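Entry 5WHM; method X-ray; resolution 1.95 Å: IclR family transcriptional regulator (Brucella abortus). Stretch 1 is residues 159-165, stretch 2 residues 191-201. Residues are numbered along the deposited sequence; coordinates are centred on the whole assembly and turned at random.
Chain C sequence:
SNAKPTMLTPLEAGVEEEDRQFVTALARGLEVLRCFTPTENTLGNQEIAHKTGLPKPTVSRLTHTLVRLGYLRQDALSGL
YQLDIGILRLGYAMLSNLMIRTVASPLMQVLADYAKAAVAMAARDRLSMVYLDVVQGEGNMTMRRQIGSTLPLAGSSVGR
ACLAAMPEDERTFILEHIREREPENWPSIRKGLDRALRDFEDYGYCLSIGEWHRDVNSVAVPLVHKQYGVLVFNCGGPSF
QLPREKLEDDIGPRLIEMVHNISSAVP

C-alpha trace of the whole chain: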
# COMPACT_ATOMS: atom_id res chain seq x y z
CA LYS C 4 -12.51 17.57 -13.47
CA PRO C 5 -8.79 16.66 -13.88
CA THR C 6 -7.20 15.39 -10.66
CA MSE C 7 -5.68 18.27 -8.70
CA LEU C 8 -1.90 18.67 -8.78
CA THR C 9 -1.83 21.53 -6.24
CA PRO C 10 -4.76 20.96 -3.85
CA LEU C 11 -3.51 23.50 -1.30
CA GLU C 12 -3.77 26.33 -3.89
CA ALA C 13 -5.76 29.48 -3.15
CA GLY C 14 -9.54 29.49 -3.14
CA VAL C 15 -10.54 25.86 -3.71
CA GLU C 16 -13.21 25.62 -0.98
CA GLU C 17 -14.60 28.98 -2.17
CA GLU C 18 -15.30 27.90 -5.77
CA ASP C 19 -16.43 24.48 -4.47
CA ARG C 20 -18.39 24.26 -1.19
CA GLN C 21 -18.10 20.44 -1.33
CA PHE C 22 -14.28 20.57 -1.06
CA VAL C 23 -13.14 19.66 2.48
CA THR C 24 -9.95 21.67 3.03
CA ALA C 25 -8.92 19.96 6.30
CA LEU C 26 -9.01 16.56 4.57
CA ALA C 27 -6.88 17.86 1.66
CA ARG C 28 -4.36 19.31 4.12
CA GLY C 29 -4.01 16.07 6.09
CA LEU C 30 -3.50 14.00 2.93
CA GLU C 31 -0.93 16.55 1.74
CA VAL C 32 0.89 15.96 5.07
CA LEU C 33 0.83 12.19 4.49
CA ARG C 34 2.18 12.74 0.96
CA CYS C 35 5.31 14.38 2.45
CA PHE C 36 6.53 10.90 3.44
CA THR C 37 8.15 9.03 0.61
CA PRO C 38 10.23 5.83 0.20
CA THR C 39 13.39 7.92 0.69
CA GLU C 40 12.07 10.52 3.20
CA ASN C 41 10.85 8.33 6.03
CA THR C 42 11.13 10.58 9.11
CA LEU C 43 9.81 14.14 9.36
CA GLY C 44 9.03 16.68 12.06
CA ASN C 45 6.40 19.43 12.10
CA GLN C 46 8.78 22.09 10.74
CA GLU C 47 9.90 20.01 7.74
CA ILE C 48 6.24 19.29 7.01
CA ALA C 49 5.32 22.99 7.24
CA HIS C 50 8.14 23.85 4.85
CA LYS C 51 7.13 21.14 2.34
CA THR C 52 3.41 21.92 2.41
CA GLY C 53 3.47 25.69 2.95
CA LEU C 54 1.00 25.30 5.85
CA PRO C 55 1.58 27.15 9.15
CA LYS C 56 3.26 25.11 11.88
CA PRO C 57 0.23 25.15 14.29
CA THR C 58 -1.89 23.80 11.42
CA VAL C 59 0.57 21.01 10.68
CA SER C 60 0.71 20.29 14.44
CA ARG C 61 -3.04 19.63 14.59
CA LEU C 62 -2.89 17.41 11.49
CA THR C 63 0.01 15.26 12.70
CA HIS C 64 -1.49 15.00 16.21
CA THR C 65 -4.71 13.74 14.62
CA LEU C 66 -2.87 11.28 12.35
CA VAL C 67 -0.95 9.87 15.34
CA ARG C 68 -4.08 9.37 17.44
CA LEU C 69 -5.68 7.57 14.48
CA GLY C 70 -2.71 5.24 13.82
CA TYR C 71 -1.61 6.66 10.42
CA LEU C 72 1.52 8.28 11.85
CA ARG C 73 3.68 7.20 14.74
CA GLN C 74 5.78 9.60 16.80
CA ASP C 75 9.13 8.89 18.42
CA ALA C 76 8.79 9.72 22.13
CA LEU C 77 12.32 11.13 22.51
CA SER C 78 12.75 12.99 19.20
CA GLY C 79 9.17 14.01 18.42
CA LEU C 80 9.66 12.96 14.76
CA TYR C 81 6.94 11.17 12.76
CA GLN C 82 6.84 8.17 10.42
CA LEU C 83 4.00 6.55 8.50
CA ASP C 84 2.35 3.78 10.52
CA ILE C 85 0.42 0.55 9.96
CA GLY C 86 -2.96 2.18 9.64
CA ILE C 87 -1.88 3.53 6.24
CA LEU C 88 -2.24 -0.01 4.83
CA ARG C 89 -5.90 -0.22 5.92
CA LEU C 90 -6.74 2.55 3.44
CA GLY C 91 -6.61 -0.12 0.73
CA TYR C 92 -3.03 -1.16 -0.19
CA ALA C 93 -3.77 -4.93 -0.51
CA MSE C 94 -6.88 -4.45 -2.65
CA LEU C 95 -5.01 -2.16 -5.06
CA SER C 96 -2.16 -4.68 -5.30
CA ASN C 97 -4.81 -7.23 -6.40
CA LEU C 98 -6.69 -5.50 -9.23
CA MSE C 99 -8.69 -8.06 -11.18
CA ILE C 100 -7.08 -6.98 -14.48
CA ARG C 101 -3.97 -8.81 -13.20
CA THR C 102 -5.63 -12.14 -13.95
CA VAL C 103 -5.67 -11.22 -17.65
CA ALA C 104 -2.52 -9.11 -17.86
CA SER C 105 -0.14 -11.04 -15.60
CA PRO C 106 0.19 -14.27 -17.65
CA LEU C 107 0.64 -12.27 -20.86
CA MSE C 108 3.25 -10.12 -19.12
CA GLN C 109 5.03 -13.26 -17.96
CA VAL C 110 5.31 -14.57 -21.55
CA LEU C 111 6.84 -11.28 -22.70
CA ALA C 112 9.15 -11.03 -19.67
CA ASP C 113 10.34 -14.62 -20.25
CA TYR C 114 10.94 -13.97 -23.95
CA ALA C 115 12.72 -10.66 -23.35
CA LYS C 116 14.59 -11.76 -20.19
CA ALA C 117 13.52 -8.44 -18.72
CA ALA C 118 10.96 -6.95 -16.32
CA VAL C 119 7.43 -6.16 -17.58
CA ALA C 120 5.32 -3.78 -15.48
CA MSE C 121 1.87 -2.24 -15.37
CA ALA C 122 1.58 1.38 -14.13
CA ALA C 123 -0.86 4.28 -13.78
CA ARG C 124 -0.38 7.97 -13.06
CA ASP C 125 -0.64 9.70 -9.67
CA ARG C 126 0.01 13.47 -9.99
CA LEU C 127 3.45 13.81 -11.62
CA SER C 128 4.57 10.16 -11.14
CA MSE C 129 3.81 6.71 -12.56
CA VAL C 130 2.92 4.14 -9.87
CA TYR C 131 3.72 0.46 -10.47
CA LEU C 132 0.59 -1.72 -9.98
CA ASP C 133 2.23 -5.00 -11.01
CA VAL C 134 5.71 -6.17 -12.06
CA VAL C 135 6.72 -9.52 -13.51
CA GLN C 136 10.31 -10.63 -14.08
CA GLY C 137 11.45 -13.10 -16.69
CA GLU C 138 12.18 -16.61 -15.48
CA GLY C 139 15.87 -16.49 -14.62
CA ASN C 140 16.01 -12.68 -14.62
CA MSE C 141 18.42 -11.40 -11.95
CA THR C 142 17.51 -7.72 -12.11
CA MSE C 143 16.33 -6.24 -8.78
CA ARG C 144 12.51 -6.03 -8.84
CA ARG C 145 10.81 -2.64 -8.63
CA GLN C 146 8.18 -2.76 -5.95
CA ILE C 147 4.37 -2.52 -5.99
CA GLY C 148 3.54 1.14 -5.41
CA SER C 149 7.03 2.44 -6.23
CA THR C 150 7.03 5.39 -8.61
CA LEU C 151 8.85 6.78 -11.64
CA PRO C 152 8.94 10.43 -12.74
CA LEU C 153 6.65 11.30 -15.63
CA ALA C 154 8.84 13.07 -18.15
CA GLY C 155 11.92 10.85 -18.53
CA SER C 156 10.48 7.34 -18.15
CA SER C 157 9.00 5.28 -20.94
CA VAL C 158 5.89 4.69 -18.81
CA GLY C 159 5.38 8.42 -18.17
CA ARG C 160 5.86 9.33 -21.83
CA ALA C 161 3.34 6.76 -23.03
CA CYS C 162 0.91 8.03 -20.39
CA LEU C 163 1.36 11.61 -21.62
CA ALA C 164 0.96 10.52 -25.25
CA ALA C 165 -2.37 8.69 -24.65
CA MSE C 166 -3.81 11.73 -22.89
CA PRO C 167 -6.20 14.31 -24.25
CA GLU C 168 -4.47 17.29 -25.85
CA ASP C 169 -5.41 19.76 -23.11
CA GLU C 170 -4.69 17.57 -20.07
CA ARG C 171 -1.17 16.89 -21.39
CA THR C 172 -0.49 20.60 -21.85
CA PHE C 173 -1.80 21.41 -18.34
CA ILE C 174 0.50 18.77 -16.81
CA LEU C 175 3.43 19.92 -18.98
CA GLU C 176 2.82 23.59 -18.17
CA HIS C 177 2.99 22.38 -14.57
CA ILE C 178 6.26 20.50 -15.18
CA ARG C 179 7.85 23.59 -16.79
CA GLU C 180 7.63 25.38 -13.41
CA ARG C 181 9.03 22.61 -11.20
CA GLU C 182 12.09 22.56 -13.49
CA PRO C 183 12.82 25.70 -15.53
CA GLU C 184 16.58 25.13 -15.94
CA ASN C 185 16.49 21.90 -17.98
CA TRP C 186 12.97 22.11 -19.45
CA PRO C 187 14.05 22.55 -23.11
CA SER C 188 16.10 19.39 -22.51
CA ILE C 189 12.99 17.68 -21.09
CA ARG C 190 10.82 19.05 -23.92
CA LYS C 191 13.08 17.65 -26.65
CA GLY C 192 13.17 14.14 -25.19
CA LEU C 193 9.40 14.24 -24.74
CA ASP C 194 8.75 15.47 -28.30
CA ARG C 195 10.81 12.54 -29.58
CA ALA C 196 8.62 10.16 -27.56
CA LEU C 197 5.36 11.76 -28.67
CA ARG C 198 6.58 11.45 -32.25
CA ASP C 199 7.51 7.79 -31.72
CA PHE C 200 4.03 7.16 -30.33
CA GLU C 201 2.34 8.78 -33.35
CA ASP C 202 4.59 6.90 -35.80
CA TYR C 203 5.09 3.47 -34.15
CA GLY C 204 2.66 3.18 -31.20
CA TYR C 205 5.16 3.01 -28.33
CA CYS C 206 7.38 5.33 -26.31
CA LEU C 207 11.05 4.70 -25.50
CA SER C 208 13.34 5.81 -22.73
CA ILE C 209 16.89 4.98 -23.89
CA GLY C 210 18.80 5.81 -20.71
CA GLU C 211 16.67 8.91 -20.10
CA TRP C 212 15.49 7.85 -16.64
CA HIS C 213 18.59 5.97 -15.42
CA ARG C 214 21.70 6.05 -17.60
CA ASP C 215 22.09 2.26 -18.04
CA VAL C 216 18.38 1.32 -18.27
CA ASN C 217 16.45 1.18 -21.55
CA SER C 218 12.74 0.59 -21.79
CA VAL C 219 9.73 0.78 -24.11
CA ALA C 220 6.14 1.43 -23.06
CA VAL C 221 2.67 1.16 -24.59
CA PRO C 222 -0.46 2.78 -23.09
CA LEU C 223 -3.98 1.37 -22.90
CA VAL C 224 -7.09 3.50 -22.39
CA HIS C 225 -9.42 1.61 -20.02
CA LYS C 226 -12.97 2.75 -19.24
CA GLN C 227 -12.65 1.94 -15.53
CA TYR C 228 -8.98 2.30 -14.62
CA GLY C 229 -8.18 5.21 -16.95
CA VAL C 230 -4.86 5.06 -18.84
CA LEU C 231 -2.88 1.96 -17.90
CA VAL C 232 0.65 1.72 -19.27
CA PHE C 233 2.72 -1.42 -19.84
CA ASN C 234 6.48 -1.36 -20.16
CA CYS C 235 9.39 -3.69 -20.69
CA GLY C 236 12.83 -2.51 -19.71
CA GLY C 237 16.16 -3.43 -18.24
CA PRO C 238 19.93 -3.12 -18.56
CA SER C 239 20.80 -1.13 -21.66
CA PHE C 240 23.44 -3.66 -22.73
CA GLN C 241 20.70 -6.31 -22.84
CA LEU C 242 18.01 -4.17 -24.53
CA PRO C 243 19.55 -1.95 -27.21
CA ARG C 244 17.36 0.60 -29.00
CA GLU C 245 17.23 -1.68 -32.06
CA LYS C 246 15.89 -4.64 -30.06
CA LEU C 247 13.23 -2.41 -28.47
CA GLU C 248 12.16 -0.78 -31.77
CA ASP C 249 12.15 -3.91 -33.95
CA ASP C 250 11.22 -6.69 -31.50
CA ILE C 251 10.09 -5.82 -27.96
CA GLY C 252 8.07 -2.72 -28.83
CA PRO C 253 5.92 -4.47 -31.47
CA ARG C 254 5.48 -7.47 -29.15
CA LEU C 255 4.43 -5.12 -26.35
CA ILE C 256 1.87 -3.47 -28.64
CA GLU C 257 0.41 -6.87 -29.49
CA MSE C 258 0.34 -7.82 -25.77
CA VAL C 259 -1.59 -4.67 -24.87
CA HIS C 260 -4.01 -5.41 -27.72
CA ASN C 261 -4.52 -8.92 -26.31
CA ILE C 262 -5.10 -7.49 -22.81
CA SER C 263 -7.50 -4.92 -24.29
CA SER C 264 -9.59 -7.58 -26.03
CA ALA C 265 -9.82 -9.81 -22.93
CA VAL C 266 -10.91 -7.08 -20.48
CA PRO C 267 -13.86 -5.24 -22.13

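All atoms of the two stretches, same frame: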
# COMPACT_ATOMS: atom_id res chain seq x y z
N GLY C 159 5.95 7.08 -18.24
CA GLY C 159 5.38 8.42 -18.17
C GLY C 159 5.11 9.03 -19.53
O GLY C 159 4.11 9.72 -19.73
N ARG C 160 6.02 8.79 -20.49
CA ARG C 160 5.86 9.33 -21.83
C ARG C 160 4.65 8.73 -22.53
O ARG C 160 3.86 9.44 -23.16
CB ARG C 160 7.14 9.05 -22.64
CG ARG C 160 8.30 9.94 -22.20
CD ARG C 160 9.65 9.42 -22.61
NE ARG C 160 10.69 10.41 -22.36
CZ ARG C 160 11.95 10.30 -22.77
NH1 ARG C 160 12.34 9.21 -23.45
NH2 ARG C 160 12.82 11.26 -22.51
N ALA C 161 4.49 7.41 -22.42
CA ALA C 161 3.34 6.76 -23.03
C ALA C 161 2.05 7.26 -22.39
O ALA C 161 1.04 7.42 -23.06
CB ALA C 161 3.45 5.23 -22.87
N CYS C 162 2.09 7.49 -21.07
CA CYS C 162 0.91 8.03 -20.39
C CYS C 162 0.57 9.40 -20.95
O CYS C 162 -0.58 9.69 -21.28
CB CYS C 162 1.16 8.10 -18.90
SG CYS C 162 -0.31 8.67 -17.94
N LEU C 163 1.60 10.26 -21.09
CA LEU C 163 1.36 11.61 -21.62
C LEU C 163 0.85 11.56 -23.05
O LEU C 163 0.02 12.40 -23.43
CB LEU C 163 2.62 12.45 -21.54
CG LEU C 163 2.97 12.97 -20.14
CD1 LEU C 163 4.42 13.46 -20.08
CD2 LEU C 163 1.99 14.08 -19.67
N ALA C 164 1.31 10.58 -23.83
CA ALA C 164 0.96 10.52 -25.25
C ALA C 164 -0.48 10.07 -25.46
O ALA C 164 -1.08 10.42 -26.48
CB ALA C 164 1.90 9.57 -25.99
N ALA C 165 -1.01 9.22 -24.56
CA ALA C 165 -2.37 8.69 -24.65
C ALA C 165 -3.40 9.66 -24.11
O ALA C 165 -4.60 9.42 -24.27
CB ALA C 165 -2.50 7.37 -23.87
N LYS C 191 12.58 18.33 -25.46
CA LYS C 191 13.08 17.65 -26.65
C LYS C 191 12.91 16.14 -26.53
O LYS C 191 12.42 15.48 -27.45
CB LYS C 191 14.54 18.01 -26.91
CG LYS C 191 15.09 17.42 -28.22
CD LYS C 191 15.73 18.49 -29.11
CE LYS C 191 17.25 18.47 -29.01
NZ LYS C 191 17.88 19.58 -29.78
N GLY C 192 13.33 15.57 -25.39
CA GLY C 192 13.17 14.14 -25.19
C GLY C 192 11.72 13.70 -25.23
O GLY C 192 11.40 12.62 -25.74
N LEU C 193 10.82 14.54 -24.72
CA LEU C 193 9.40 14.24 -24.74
C LEU C 193 8.83 14.32 -26.16
O LEU C 193 8.05 13.45 -26.57
CB LEU C 193 8.67 15.19 -23.80
CG LEU C 193 7.23 14.91 -23.41
CD1 LEU C 193 7.11 13.52 -22.77
CD2 LEU C 193 6.80 15.99 -22.46
N ASP C 194 9.22 15.35 -26.92
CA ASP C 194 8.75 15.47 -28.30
C ASP C 194 9.19 14.29 -29.15
O ASP C 194 8.45 13.85 -30.04
CB ASP C 194 9.25 16.78 -28.92
CG ASP C 194 8.38 17.97 -28.56
OD1 ASP C 194 7.23 17.76 -28.10
OD2 ASP C 194 8.84 19.13 -28.75
N ARG C 195 10.40 13.77 -28.92
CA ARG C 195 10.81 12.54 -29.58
C ARG C 195 9.86 11.39 -29.26
O ARG C 195 9.47 10.62 -30.14
CB ARG C 195 12.24 12.16 -29.19
CG ARG C 195 13.31 12.68 -30.12
CD ARG C 195 14.66 12.04 -29.82
NE ARG C 195 15.03 12.25 -28.42
CZ ARG C 195 15.72 13.31 -27.99
NH1 ARG C 195 16.11 14.24 -28.85
NH2 ARG C 195 16.02 13.43 -26.70
N ALA C 196 9.49 11.26 -27.97
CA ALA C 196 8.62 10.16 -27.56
C ALA C 196 7.23 10.32 -28.15
O ALA C 196 6.64 9.35 -28.66
CB ALA C 196 8.56 10.09 -26.03
N LEU C 197 6.69 11.53 -28.11
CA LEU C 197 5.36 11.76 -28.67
C LEU C 197 5.35 11.44 -30.15
O LEU C 197 4.37 10.89 -30.67
CB LEU C 197 4.91 13.20 -28.41
CG LEU C 197 4.77 13.62 -26.93
CD1 LEU C 197 4.44 15.12 -26.80
CD2 LEU C 197 3.73 12.79 -26.16
N ARG C 198 6.44 11.77 -30.84
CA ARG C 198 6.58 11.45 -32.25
C ARG C 198 6.65 9.94 -32.48
O ARG C 198 6.02 9.41 -33.41
CB ARG C 198 7.84 12.13 -32.79
CG ARG C 198 8.13 11.82 -34.20
CD ARG C 198 7.01 12.32 -35.09
NE ARG C 198 6.67 13.72 -34.87
CZ ARG C 198 7.26 14.73 -35.51
NH1 ARG C 198 8.22 14.47 -36.39
NH2 ARG C 198 6.91 15.99 -35.27
N ASP C 199 7.46 9.25 -31.67
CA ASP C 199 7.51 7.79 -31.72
C ASP C 199 6.13 7.17 -31.48
O ASP C 199 5.77 6.18 -32.11
CB ASP C 199 8.50 7.26 -30.68
CG ASP C 199 9.93 7.25 -31.19
OD1 ASP C 199 10.17 7.72 -32.33
OD2 ASP C 199 10.82 6.75 -30.46
N PHE C 200 5.35 7.73 -30.56
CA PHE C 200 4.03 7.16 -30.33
C PHE C 200 3.13 7.35 -31.55
O PHE C 200 2.47 6.40 -31.99
CB PHE C 200 3.39 7.76 -29.07
CG PHE C 200 2.04 7.18 -28.77
CD1 PHE C 200 1.93 5.88 -28.30
CD2 PHE C 200 0.89 7.92 -28.99
CE1 PHE C 200 0.68 5.33 -28.06
CE2 PHE C 200 -0.37 7.38 -28.73
CZ PHE C 200 -0.47 6.09 -28.27
N GLU C 201 3.09 8.56 -32.12
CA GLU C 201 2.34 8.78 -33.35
C GLU C 201 2.80 7.83 -34.47
O GLU C 201 1.97 7.26 -35.18
CB GLU C 201 2.47 10.24 -33.80
CG GLU C 201 1.81 11.22 -32.80
CD GLU C 201 2.14 12.69 -33.08
OE1 GLU C 201 2.94 12.96 -34.01
OE2 GLU C 201 1.61 13.59 -32.37

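Residues 159-165 and 191-201 each belong to an α-helix, and the two helices cross at -64° with their axes 9.4 Å apart at closest approach. No hydrogen bond links the stretches; within each helix, i to i+4 bonds such as Ala164 N to Arg160 O (2.9 Å) and Phe200 N to Ala196 O (2.8 Å) hold the backbone; the contact, which buries 403 Å² over both sides, is mainly one of side-chain packing.

Arg160 contributes the largest share. Its nearly extended side chain (chi1 m, chi2 and chi3 t) passes obliquely across the second helix and packs through its methylenes: CG lies 3.8 Å from Leu193 CD1, and CD 3.7 Å from Ala196 CB. The guanidinium places one face under Gly192 O, with NH2 3.8 Å from that oxygen, while its nitrogens are hydrogen-bonded elsewhere in the structure. The absence of a side chain at Gly192 matters here, since an ideal CB would sit 3.0 Å from Arg160 NH2, a clash.

One turn on, Ala164 points toward the second helix, and its methyl lies where the backbones come close, Ala164 CA being 5.7 Å from Leu197 CA. Ala164 CB meets Leu197 CD2 at 3.7 Å and Phe200 CD2 at 3.6 Å. Leu193 CD1, which also meets Arg160 CG, packs against Leu163 CD1 at 3.8 Å, extending the apolar contact.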